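Local structure of endoglucanase, glycoside hydrolase family 5 protein (5IHS) at residues E30-L35 with Y46-Q51; Y67-V72 with V106-N111; A112-G117 with G148-I153. The protein hydrolyses internal beta-1,4-glucosidic bonds of cellulose and probably helps the bacterium to live on crystalline cellulose. All coordinates share one frame; numbering follows the deposited sequence.

In the fold
The chain folds as a closed eight-stranded beta/alpha barrel, and the three contacts follow one another along it. From the N terminus, contact 1 joins the end of helix 28-32 to the loop after strand 41-44, closing a loop that holds the hairpin 35-38/41-44. Contact 2 then brings Tyr-67 and the start of helix 69-77 against helix 99-116, closing a loop that holds strand 83-89. Contact 3 takes helix 99-116 at its C-terminal end, closing a loop with strand 119-125 and helix 133-147. None nests in or crosses another. Contacts 2 and 3 touch through Val-110 on Ile-153 and through Ser-69 and Val-72 on Ala-112, while Pro-151 of contact 3 packs on Gly-33 and Lys-34 of contact 1.

Contact 1: E30-L35 with Y46-Q51; sequences EKYGKL and YGDTVQ
Helix 28-32 ends where Gly-33 swings to a positive phi (74°), and the loop 46-51 runs past this terminus with the CA atoms of Tyr-32 and Tyr-46 6.6 Å apart. The first segment runs into, and the second follows, the N-terminal beta hairpin 35-38/41-44 that precedes the first strand of the beta/alpha barrel. The Tyr-32 ring is clamped: CG2 of Val-50 makes a CH-pi contact over one face, 4.1 Å from the ring centroid, while Lys-31 CD of the same helix lies over the other. Val-50 CG2 also meets Leu-35 CD2 at 4.1 Å, so one methyl serves both residues. The carboxylate of Asp-48 comes to the Tyr-32 ring at its edge, the two planes 73° apart. Tyr-46 meets the carbonyls of the helix end obliquely, CD2 coming 3.4 Å from Lys-31 O. No direct hydrogen bond spans the contact, and ordered waters do the polar work. Water 1 connects Glu-30 O to Tyr-46 OH, and water 2 donates to Lys-31 O and to Asp-48 OD2. Water 3 has three partners: it donates to Tyr-32 O (2.8 Å) and Asp-48 OD2 (2.7 Å) and accepts from Tyr-46 N (2.9 Å).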
ATOM      1  N   GLU A  30       5.532   4.726  17.505  1.00  9.86           N
ATOM      2  CA  GLU A  30       6.084   4.449  18.833  1.00 10.99           C
ATOM      3  C   GLU A  30       5.322   3.327  19.531  1.00 11.22           C
ATOM      4  O   GLU A  30       5.918   2.519  20.247  1.00 12.35           O
ATOM      5  CB  GLU A  30       6.101   5.720  19.686  1.00 12.16           C
ATOM      6  CG  GLU A  30       7.188   6.677  19.258  1.00 14.89           C
ATOM      7  CD  GLU A  30       7.105   8.039  19.919  1.00 18.79           C
ATOM      8  OE1 GLU A  30       6.087   8.343  20.569  1.00 19.37           O
ATOM      9  OE2 GLU A  30       8.067   8.821  19.775  1.00 21.50           O
ATOM     10  N   LYS A  31       4.010   3.246  19.313  1.00 10.05           N
ATOM     11  CA  LYS A  31       3.200   2.190  19.917  1.00 10.02           C
ATOM     12  C   LYS A  31       3.612   0.807  19.426  1.00 10.44           C
ATOM     13  O   LYS A  31       3.841  -0.106  20.227  1.00 11.32           O
ATOM     14  CB  LYS A  31       1.712   2.446  19.647  1.00 10.99           C
ATOM     15  CG  LYS A  31       0.777   1.381  20.222  1.00 12.02           C
ATOM     16  CD  LYS A  31      -0.663   1.597  19.773  1.00 13.17           C
ATOM     17  CE  LYS A  31      -1.610   0.537  20.305  1.00 14.35           C
ATOM     18  NZ  LYS A  31      -1.803   0.605  21.773  1.00 15.17           N
ATOM     19  N   TYR A  32       3.679   0.619  18.108  1.00  9.68           N
ATOM     20  CA  TYR A  32       3.905  -0.719  17.561  1.00  9.68           C
ATOM     21  C   TYR A  32       5.374  -1.006  17.258  1.00  9.48           C
ATOM     22  O   TYR A  32       5.787  -2.173  17.290  1.00 10.51           O
ATOM     23  CB  TYR A  32       3.082  -0.920  16.287  1.00  9.57           C
ATOM     24  CG  TYR A  32       1.584  -0.989  16.469  1.00  9.90           C
ATOM     25  CD1 TYR A  32       1.004  -1.762  17.470  1.00 10.75           C
ATOM     26  CD2 TYR A  32       0.738  -0.312  15.602  1.00 11.38           C
ATOM     27  CE1 TYR A  32      -0.378  -1.847  17.598  1.00 11.01           C
ATOM     28  CE2 TYR A  32      -0.629  -0.388  15.727  1.00 12.19           C
ATOM     29  CZ  TYR A  32      -1.193  -1.153  16.713  1.00 11.73           C
ATOM     30  OH  TYR A  32      -2.575  -1.198  16.779  1.00 13.23           O
ATOM     31  N   GLY A  33       6.156   0.022  16.925  1.00  9.31           N
ATOM     32  CA  GLY A  33       7.575  -0.136  16.669  1.00  9.93           C
ATOM     33  C   GLY A  33       7.894  -0.813  15.343  1.00  9.28           C
ATOM     34  O   GLY A  33       7.145  -0.734  14.359  1.00  9.47           O
ATOM     35  N   LYS A  34       9.044  -1.475  15.321  1.00  9.04           N
ATOM     36  CA  LYS A  34       9.486  -2.188  14.131  1.00  9.13           C
ATOM     37  C   LYS A  34       8.528  -3.324  13.819  1.00  9.17           C
ATOM     38  O   LYS A  34       8.123  -4.079  14.708  1.00  9.77           O
ATOM     39  CB  LYS A  34      10.874  -2.776  14.378  1.00 10.81           C
ATOM     40  CG  LYS A  34      11.994  -1.760  14.491  1.00 13.80           C
ATOM     41  CD  LYS A  34      13.315  -2.451  14.838  1.00 19.09           C
ATOM     42  CE  LYS A  34      14.498  -1.518  14.798  1.00 23.77           C
ATOM     43  NZ  LYS A  34      15.734  -2.266  15.129  1.00 26.31           N
ATOM     44  N   LEU A  35       8.203  -3.469  12.538  1.00  8.57           N
ATOM     45  CA  LEU A  35       7.292  -4.494  12.054  1.00  9.01           C
ATOM     46  C   LEU A  35       8.062  -5.670  11.467  1.00  9.04           C
ATOM     47  O   LEU A  35       9.158  -5.525  10.919  1.00 10.67           O
ATOM     48  CB  LEU A  35       6.371  -3.917  10.979  1.00  9.04           C
ATOM     49  CG  LEU A  35       5.567  -2.696  11.420  1.00  9.95           C
ATOM     50  CD1 LEU A  35       4.736  -2.194  10.240  1.00 10.71           C
ATOM     51  CD2 LEU A  35       4.673  -2.977  12.614  1.00 11.09           C
ATOM     52  N   TYR A  46       6.950  -5.203  20.120  1.00 11.90           N
ATOM     53  CA  TYR A  46       6.528  -5.340  21.507  1.00 12.94           C
ATOM     54  C   TYR A  46       5.503  -6.448  21.698  1.00 13.90           C
ATOM     55  O   TYR A  46       4.886  -6.529  22.765  1.00 15.53           O
ATOM     56  CB  TYR A  46       5.997  -3.999  22.024  1.00 13.47           C
ATOM     57  CG  TYR A  46       6.966  -2.852  21.801  1.00 14.14           C
ATOM     58  CD1 TYR A  46       8.198  -2.814  22.449  1.00 15.89           C
ATOM     59  CD2 TYR A  46       6.650  -1.810  20.940  1.00 13.54           C
ATOM     60  CE1 TYR A  46       9.082  -1.776  22.239  1.00 16.67           C
ATOM     61  CE2 TYR A  46       7.526  -0.763  20.728  1.00 14.78           C
ATOM     62  CZ  TYR A  46       8.740  -0.751  21.381  1.00 16.20           C
ATOM     63  OH  TYR A  46       9.622   0.284  21.168  1.00 17.91           O
ATOM     64  N   GLY A  47       5.326  -7.309  20.699  1.00 13.72           N
ATOM     65  CA  GLY A  47       4.451  -8.457  20.813  1.00 13.72           C
ATOM     66  C   GLY A  47       3.038  -8.246  20.324  1.00 12.65           C
ATOM     67  O   GLY A  47       2.185  -9.115  20.548  1.00 13.91           O
ATOM     68  N   ASP A  48       2.757  -7.133  19.661  1.00 11.48           N
ATOM     69  CA  ASP A  48       1.438  -6.919  19.096  1.00 11.38           C
ATOM     70  C   ASP A  48       1.314  -7.642  17.763  1.00 10.53           C
ATOM     71  O   ASP A  48       2.271  -7.713  16.988  1.00 10.92           O
ATOM     72  CB  ASP A  48       1.230  -5.429  18.820  1.00 12.93           C
ATOM     73  CG  ASP A  48       1.299  -4.588  20.061  1.00 15.08           C
ATOM     74  OD1 ASP A  48       0.319  -4.593  20.834  1.00 17.98           O
ATOM     75  OD2 ASP A  48       2.324  -3.907  20.270  1.00 14.78           O
ATOM     76  N   THR A  49       0.114  -8.146  17.477  1.00  9.76           N
ATOM     77  CA  THR A  49      -0.263  -8.469  16.106  1.00  9.42           C
ATOM     78  C   THR A  49      -0.853  -7.193  15.503  1.00  9.34           C
ATOM     79  O   THR A  49      -1.785  -6.607  16.070  1.00 12.38           O
ATOM     80  CB  THR A  49      -1.251  -9.636  16.051  1.00 10.44           C
ATOM     81  OG1 THR A  49      -0.663 -10.775  16.686  1.00 11.02           O
ATOM     82  CG2 THR A  49      -1.585  -9.988  14.596  1.00 11.31           C
ATOM     83  N   VAL A  50      -0.281  -6.725  14.397  1.00  8.40           N
ATOM     84  CA  VAL A  50      -0.546  -5.393  13.870  1.00  8.26           C
ATOM     85  C   VAL A  50      -1.386  -5.481  12.607  1.00  7.93           C
ATOM     86  O   VAL A  50      -1.105  -6.288  11.710  1.00  8.99           O
ATOM     87  CB  VAL A  50       0.776  -4.649  13.594  1.00  8.88           C
ATOM     88  CG1 VAL A  50       0.511  -3.279  13.009  1.00  9.60           C
ATOM     89  CG2 VAL A  50       1.600  -4.520  14.858  1.00  9.37           C
ATOM     90  N   GLN A  51      -2.391  -4.606  12.524  1.00  7.75           N
ATOM     91  CA  GLN A  51      -3.183  -4.401  11.316  1.00  7.41           C
ATOM     92  C   GLN A  51      -3.254  -2.900  11.061  1.00  6.79           C
ATOM     93  O   GLN A  51      -3.789  -2.155  11.889  1.00  8.64           O
ATOM     94  CB  GLN A  51      -4.588  -4.980  11.463  1.00  8.45           C
ATOM     95  CG  GLN A  51      -5.379  -4.913  10.169  1.00  8.64           C
ATOM     96  CD  GLN A  51      -6.803  -5.364  10.334  1.00  9.31           C
ATOM     97  OE1 GLN A  51      -7.242  -5.695  11.437  1.00 11.56           O
ATOM     98  NE2 GLN A  51      -7.542  -5.356   9.244  1.00  9.38           N
TER
HETATM   99  O   HOH W   1       8.710   2.488  20.125  1.00 23.84           O
HETATM  100  O   HOH W   2       2.570  -1.787  21.899  1.00 15.72           O
HETATM  101  O   HOH W   3       4.565  -4.184  18.837  1.00 10.78           O
HETATM  102  O   HOH W   4      -3.479  -2.872  14.666  1.00 12.24           O

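Contact 2: Y67-V72 with V106-N111; sequences YNSDVV and VMEVVN
Apolar contact centres on Val-109, whose two methyls serve different partners. CG2, anti to its carbonyl carbon, lies 3.6 Å from Tyr-67 CD2 and also close to CB of that tyrosine, meeting the ring obliquely near its root. CG1, anti to the backbone N, instead touches Val-72 CG2 at 4.1 Å. Where the backbones come nearest, the CA atoms of Tyr-67 and Val-109 are 5.8 Å apart, which puts the chain just before helix 69-77 directly against helix 99-116. Glu-108 adds to the packing: its chain leaves anti to the backbone N, which rests the CG methylene 3.7 Å from Tyr-67 O.

Polar contacts lie to one side of this patch. The bend of Glu-108 at chi2 (66°) turns the carboxylate to water 5, which donates to OE2 (2.6 Å) and accepts from Ser-69 N (3.0 Å), bridging the first turn of one helix to the side of the other. The same turn is N-capped by Asn-68, whose OD1 takes Val-71 N-H at 2.9 Å and 164°, the donor standing above the carbonyl plane; its ND2 reaches Pro-300 O.

In the barrel, helix 99-116 packs on strand 83-89 through Val-109 on Val-84 and Val-106 on Met-88. Tyr-67, just ahead of helix 69-77, touches Ala-86 there, its hydroxyl bonded to Phe-58 O and Ala-87 N, and Met-107 and Val-110 face helix 133-147.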
ATOM      1  N   TYR A  67       1.217  15.110  -2.726  1.00  7.60           N
ATOM      2  CA  TYR A  67       2.387  14.472  -2.104  1.00  7.84           C
ATOM      3  C   TYR A  67       3.084  15.491  -1.201  1.00  7.81           C
ATOM      4  O   TYR A  67       4.158  16.013  -1.504  1.00  9.30           O
ATOM      5  CB  TYR A  67       3.342  13.927  -3.170  1.00  7.77           C
ATOM      6  CG  TYR A  67       2.917  12.601  -3.747  1.00  6.93           C
ATOM      7  CD1 TYR A  67       1.742  12.480  -4.492  1.00  7.29           C
ATOM      8  CD2 TYR A  67       3.687  11.460  -3.549  1.00  7.07           C
ATOM      9  CE1 TYR A  67       1.342  11.253  -4.992  1.00  6.91           C
ATOM     10  CE2 TYR A  67       3.291  10.233  -4.055  1.00  7.38           C
ATOM     11  CZ  TYR A  67       2.119  10.130  -4.766  1.00  7.35           C
ATOM     12  OH  TYR A  67       1.749   8.892  -5.227  1.00  7.81           O
ATOM     13  N   ASN A  68       2.455  15.784  -0.062  1.00  8.14           N
ATOM     14  CA  ASN A  68       2.968  16.847   0.790  1.00  8.55           C
ATOM     15  C   ASN A  68       2.617  16.583   2.250  1.00  8.57           C
ATOM     16  O   ASN A  68       1.768  15.747   2.586  1.00  8.32           O
ATOM     17  CB  ASN A  68       2.489  18.231   0.321  1.00  8.76           C
ATOM     18  CG  ASN A  68       1.005  18.419   0.497  1.00  8.78           C
ATOM     19  OD1 ASN A  68       0.516  18.458   1.630  1.00  8.95           O
ATOM     20  ND2 ASN A  68       0.271  18.544  -0.609  1.00  9.79           N
ATOM     21  N   SER A  69       3.313  17.310   3.126  1.00  8.85           N
ATOM     22  CA  SER A  69       3.178  17.068   4.557  1.00  9.82           C
ATOM     23  C   SER A  69       1.826  17.507   5.102  1.00  9.09           C
ATOM     24  O   SER A  69       1.367  16.952   6.109  1.00  9.67           O
ATOM     25  CB  SER A  69       4.323  17.732   5.324  1.00 13.50           C
ATOM     26  OG  SER A  69       4.395  19.104   5.060  1.00 17.34           O
ATOM     27  N   ASP A  70       1.183  18.508   4.489  1.00  8.84           N
ATOM     28  CA  ASP A  70      -0.147  18.909   4.952  1.00  9.64           C
ATOM     29  C   ASP A  70      -1.158  17.786   4.753  1.00  8.81           C
ATOM     30  O   ASP A  70      -1.971  17.511   5.641  1.00  8.84           O
ATOM     31  CB  ASP A  70      -0.604  20.177   4.227  1.00 12.94           C
ATOM     32  CG  ASP A  70       0.234  21.389   4.577  1.00 19.11           C
ATOM     33  OD1 ASP A  70       0.640  21.538   5.751  1.00 21.61           O
ATOM     34  OD2 ASP A  70       0.484  22.216   3.677  1.00 22.40           O
ATOM     35  N   VAL A  71      -1.114  17.125   3.596  1.00  8.47           N
ATOM     36  CA  VAL A  71      -1.980  15.974   3.348  1.00  8.05           C
ATOM     37  C   VAL A  71      -1.692  14.856   4.344  1.00  7.56           C
ATOM     38  O   VAL A  71      -2.614  14.261   4.903  1.00  7.69           O
ATOM     39  CB  VAL A  71      -1.853  15.513   1.884  1.00  8.46           C
ATOM     40  CG1 VAL A  71      -2.458  14.127   1.664  1.00  8.67           C
ATOM     41  CG2 VAL A  71      -2.514  16.536   0.970  1.00  9.41           C
ATOM     42  N   VAL A  72      -0.417  14.522   4.555  1.00  7.62           N
ATOM     43  CA  VAL A  72      -0.113  13.424   5.473  1.00  7.54           C
ATOM     44  C   VAL A  72      -0.628  13.734   6.878  1.00  7.39           C
ATOM     45  O   VAL A  72      -1.220  12.872   7.540  1.00  7.59           O
ATOM     46  CB  VAL A  72       1.389  13.092   5.454  1.00  7.86           C
ATOM     47  CG1 VAL A  72       1.731  12.082   6.537  1.00  9.00           C
ATOM     48  CG2 VAL A  72       1.796  12.550   4.078  1.00  8.79           C
ATOM     49  N   VAL A 106       8.055  11.139  -3.416  1.00  8.29           N
ATOM     50  CA  VAL A 106       8.034  10.018  -2.479  1.00  8.42           C
ATOM     51  C   VAL A 106       8.684  10.414  -1.161  1.00  8.11           C
ATOM     52  O   VAL A 106       8.137  10.162  -0.080  1.00  7.73           O
ATOM     53  CB  VAL A 106       8.724   8.788  -3.097  1.00  8.86           C
ATOM     54  CG1 VAL A 106       8.904   7.684  -2.063  1.00  9.38           C
ATOM     55  CG2 VAL A 106       7.957   8.279  -4.293  1.00  9.82           C
ATOM     56  N   MET A 107       9.871  11.017  -1.233  1.00  8.08           N
ATOM     57  CA  MET A 107      10.590  11.360  -0.014  1.00  8.72           C
ATOM     58  C   MET A 107       9.844  12.397   0.812  1.00  8.32           C
ATOM     59  O   MET A 107       9.911  12.368   2.044  1.00  8.52           O
ATOM     60  CB  MET A 107      12.002  11.834  -0.344  1.00  9.35           C
ATOM     61  CG  MET A 107      12.883  10.712  -0.869  1.00 10.65           C
ATOM     62  SD  MET A 107      14.612  11.137  -1.031  1.00 13.63           S
ATOM     63  CE  MET A 107      14.516  12.438  -2.248  1.00 15.00           C
ATOM     64  N   GLU A 108       9.128  13.317   0.170  1.00  8.24           N
ATOM     65  CA  GLU A 108       8.350  14.274   0.942  1.00  8.67           C
ATOM     66  C   GLU A 108       7.287  13.559   1.766  1.00  7.84           C
ATOM     67  O   GLU A 108       7.069  13.891   2.937  1.00  8.23           O
ATOM     68  CB  GLU A 108       7.739  15.313   0.010  1.00  9.81           C
ATOM     69  CG  GLU A 108       7.030  16.446   0.742  1.00 12.31           C
ATOM     70  CD  GLU A 108       7.972  17.356   1.572  1.00 15.32           C
ATOM     71  OE1 GLU A 108       9.205  17.223   1.453  1.00 18.09           O
ATOM     72  OE2 GLU A 108       7.466  18.204   2.352  1.00 18.01           O
ATOM     73  N   VAL A 109       6.626  12.558   1.181  1.00  7.30           N
ATOM     74  CA  VAL A 109       5.614  11.802   1.908  1.00  7.33           C
ATOM     75  C   VAL A 109       6.249  10.945   2.999  1.00  7.00           C
ATOM     76  O   VAL A 109       5.743  10.883   4.123  1.00  7.44           O
ATOM     77  CB  VAL A 109       4.755  10.992   0.920  1.00  7.80           C
ATOM     78  CG1 VAL A 109       3.833  10.025   1.648  1.00  8.15           C
ATOM     79  CG2 VAL A 109       3.952  11.960   0.039  1.00  8.49           C
ATOM     80  N   VAL A 110       7.342  10.252   2.681  1.00  7.39           N
ATOM     81  CA  VAL A 110       8.049   9.466   3.691  1.00  7.90           C
ATOM     82  C   VAL A 110       8.479  10.349   4.853  1.00  7.57           C
ATOM     83  O   VAL A 110       8.282   9.999   6.025  1.00  7.94           O
ATOM     84  CB  VAL A 110       9.251   8.733   3.064  1.00  8.43           C
ATOM     85  CG1 VAL A 110      10.113   8.086   4.145  1.00  9.76           C
ATOM     86  CG2 VAL A 110       8.777   7.696   2.054  1.00  8.94           C
ATOM     87  N   ASN A 111       9.083  11.502   4.542  1.00  7.94           N
ATOM     88  CA  ASN A 111       9.557  12.396   5.591  1.00  8.67           C
ATOM     89  C   ASN A 111       8.406  12.846   6.477  1.00  8.35           C
ATOM     90  O   ASN A 111       8.550  12.955   7.703  1.00  8.94           O
ATOM     91  CB  ASN A 111      10.256  13.605   4.965  1.00  9.45           C
ATOM     92  CG  ASN A 111      11.631  13.271   4.409  1.00 11.43           C
ATOM     93  OD1 ASN A 111      12.161  12.187   4.640  1.00 12.29           O
ATOM     94  ND2 ASN A 111      12.228  14.221   3.691  1.00 12.52           N
TER
HETATM   95  O   HOH W   5       5.152  19.233   1.820  1.00 15.59           O

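Contact 3: A112-G117 with G148-I153; sequences AAIAKG and GNIPNI
Ile-114 supplies most of the apolar contact from the helix side. Its CG1 lies beside the backbone N, anti to the carbonyl carbon, and chi2 of 165° extends CD1 toward the opposing turn. There CD1 meets Ile-150 CG2 at 3.9 Å, with Ile-150 CD1 slightly farther off, the two isoleucine side chains crossing at about a right angle. Deeper in, the same CD1 comes within 4.5 Å of Ile-153 CD1. The flat amide of Asn-152 crosses Ile-114 obliquely, its CG 3.9 Å from Ile-114 CG1 and its ND2 3.5 Å from Ile-114 CA.

The setting is the closed parallel beta/alpha barrel of family 5: the C-terminal end of helix 99-116 lies against the turn that leads from helix 133-147 into strand 153-156, and strand 119-125, which follows helix 99-116, neighbours strand 153-156 in the barrel. The helix finishes in a Schellman motif, where Gly-117, at a phi of 71°, sends its N-H weakly back to Ala-113 O and Ile-114 O. On the other side, residues 150-153 form a type I beta turn.

Polar contact gathers on Asn-152, a buried residue whose chi1 of -52° aims the amide at the helix end. Its ND2 donates to Ile-118 O, just beyond the helix, and to water 6 at 3.0 Å. Water 6 in turn donates to Ile-114 O (2.7 Å), so the last turn of the helix is bridged to the beta turn. An alanine here would remove the amide that serves both Ile-118 O and water 6, along with its CG packing on Ile-114 CG1, and would probably loosen the join between helix end and turn. The backbone of Asn-152 is itself hydrogen-bonded to Val-120 in strand 119-125.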
ATOM      1  N   ALA A 112       7.257  13.135   5.871  1.00  7.83           N
ATOM      2  CA  ALA A 112       6.100  13.562   6.646  1.00  8.10           C
ATOM      3  C   ALA A 112       5.571  12.433   7.513  1.00  7.73           C
ATOM      4  O   ALA A 112       5.182  12.658   8.661  1.00  8.24           O
ATOM      5  CB  ALA A 112       5.001  14.065   5.714  1.00  8.56           C
ATOM      6  N   ALA A 113       5.519  11.209   6.980  1.00  7.36           N
ATOM      7  CA  ALA A 113       5.086  10.078   7.795  1.00  7.77           C
ATOM      8  C   ALA A 113       6.002   9.884   8.996  1.00  7.88           C
ATOM      9  O   ALA A 113       5.535   9.571  10.100  1.00  8.09           O
ATOM     10  CB  ALA A 113       5.038   8.808   6.950  1.00  7.74           C
ATOM     11  N   ILE A 114       7.312  10.053   8.798  1.00  8.00           N
ATOM     12  CA  ILE A 114       8.252   9.954   9.912  1.00  8.41           C
ATOM     13  C   ILE A 114       7.981  11.061  10.932  1.00  8.89           C
ATOM     14  O   ILE A 114       7.915  10.814  12.143  1.00  9.59           O
ATOM     15  CB  ILE A 114       9.706   9.962   9.391  1.00  9.61           C
ATOM     16  CG1 ILE A 114       9.986   8.697   8.567  1.00  9.72           C
ATOM     17  CG2 ILE A 114      10.701  10.076  10.537  1.00 10.51           C
ATOM     18  CD1 ILE A 114      11.258   8.772   7.715  1.00 10.31           C
ATOM     19  N   ALA A 115       7.795  12.292  10.454  1.00  8.71           N
ATOM     20  CA  ALA A 115       7.535  13.404  11.361  1.00  9.52           C
ATOM     21  C   ALA A 115       6.236  13.207  12.134  1.00  9.94           C
ATOM     22  O   ALA A 115       6.134  13.601  13.303  1.00 11.03           O
ATOM     23  CB  ALA A 115       7.504  14.716  10.582  1.00 10.15           C
ATOM     24  N   LYS A 116       5.227  12.613  11.505  1.00  9.38           N
ATOM     25  CA  LYS A 116       3.910  12.471  12.115  1.00  9.21           C
ATOM     26  C   LYS A 116       3.708  11.120  12.788  1.00  8.91           C
ATOM     27  O   LYS A 116       2.656  10.889  13.397  1.00  9.45           O
ATOM     28  CB  LYS A 116       2.803  12.747  11.088  1.00 10.65           C
ATOM     29  CG  LYS A 116       2.815  14.170  10.536  1.00 14.11           C
ATOM     30  CD  LYS A 116       2.666  15.261  11.602  1.00 19.10           C
ATOM     31  CE  LYS A 116       3.426  16.535  11.223  1.00 22.25           C
ATOM     32  NZ  LYS A 116       3.385  16.845   9.771  1.00 24.28           N
ATOM     33  N   GLY A 117       4.702  10.242  12.734  1.00  8.60           N
ATOM     34  CA  GLY A 117       4.643   8.983  13.446  1.00  8.43           C
ATOM     35  C   GLY A 117       3.679   7.948  12.913  1.00  8.26           C
ATOM     36  O   GLY A 117       3.128   7.185  13.711  1.00  9.23           O
ATOM     37  N   GLY A 148      16.923   3.210   5.954  1.00 11.74           N
ATOM     38  CA  GLY A 148      16.995   1.826   6.387  1.00 13.98           C
ATOM     39  C   GLY A 148      16.854   1.606   7.879  1.00 16.99           C
ATOM     40  O   GLY A 148      16.365   0.557   8.306  1.00 20.64           O
ATOM     41  N   ASN A 149      17.289   2.558   8.697  1.00 15.84           N
ATOM     42  CA  ASN A 149      17.235   2.376  10.145  1.00 20.14           C
ATOM     43  C   ASN A 149      15.920   2.845  10.788  1.00 18.50           C
ATOM     44  O   ASN A 149      15.887   3.053  12.008  1.00 19.80           O
ATOM     45  CB  ASN A 149      18.416   3.094  10.811  1.00 25.52           C
ATOM     46  CG  ASN A 149      18.759   2.523  12.183  1.00 30.33           C
ATOM     47  OD1 ASN A 149      18.499   1.350  12.464  1.00 32.26           O
ATOM     48  ND2 ASN A 149      19.350   3.353  13.043  1.00 31.82           N
ATOM     49  N   ILE A 150      14.834   2.975  10.034  1.00 15.99           N
ATOM     50  CA  ILE A 150      13.667   3.731  10.468  1.00 13.47           C
ATOM     51  C   ILE A 150      12.443   2.830  10.448  1.00 11.75           C
ATOM     52  O   ILE A 150      12.145   2.220   9.416  1.00 12.34           O
ATOM     53  CB  ILE A 150      13.466   4.987   9.601  1.00 14.31           C
ATOM     54  CG1 ILE A 150      14.738   5.834   9.736  1.00 17.09           C
ATOM     55  CG2 ILE A 150      12.245   5.753  10.039  1.00 14.73           C
ATOM     56  CD1 ILE A 150      14.775   7.043   8.898  1.00 18.54           C
ATOM     57  N   PRO A 151      11.687   2.718  11.548  1.00 10.57           N
ATOM     58  CA  PRO A 151      10.637   1.683  11.616  1.00 10.69           C
ATOM     59  C   PRO A 151       9.405   1.982  10.785  1.00  9.20           C
ATOM     60  O   PRO A 151       8.591   1.075  10.554  1.00  9.26           O
ATOM     61  CB  PRO A 151      10.294   1.631  13.109  1.00 12.03           C
ATOM     62  CG  PRO A 151      10.650   3.015  13.615  1.00 12.36           C
ATOM     63  CD  PRO A 151      11.886   3.395  12.850  1.00 11.82           C
ATOM     64  N   ASN A 152       9.234   3.218  10.330  1.00  8.79           N
ATOM     65  CA  ASN A 152       8.022   3.584   9.601  1.00  8.24           C
ATOM     66  C   ASN A 152       7.933   2.941   8.220  1.00  7.12           C
ATOM     67  O   ASN A 152       6.842   2.918   7.644  1.00  7.36           O
ATOM     68  CB  ASN A 152       7.999   5.100   9.381  1.00  8.16           C
ATOM     69  CG  ASN A 152       8.217   5.886  10.650  1.00  8.47           C
ATOM     70  OD1 ASN A 152       9.273   5.781  11.285  1.00  8.97           O
ATOM     71  ND2 ASN A 152       7.244   6.733  11.003  1.00  8.68           N
ATOM     72  N   ILE A 153       9.052   2.486   7.661  1.00  7.80           N
ATOM     73  CA  ILE A 153       9.153   2.180   6.233  1.00  8.08           C
ATOM     74  C   ILE A 153       8.650   0.776   5.926  1.00  7.40           C
ATOM     75  O   ILE A 153       9.081  -0.200   6.549  1.00  8.01           O
ATOM     76  CB  ILE A 153      10.613   2.297   5.769  1.00  9.90           C
ATOM     77  CG1 ILE A 153      11.279   3.609   6.225  1.00 11.50           C
ATOM     78  CG2 ILE A 153      10.711   2.050   4.258  1.00 10.63           C
ATOM     79  CD1 ILE A 153      10.655   4.837   5.664  1.00 11.66           C
TER
HETATM   80  O   HOH W   6       7.989   8.398  13.348  1.00 10.03           O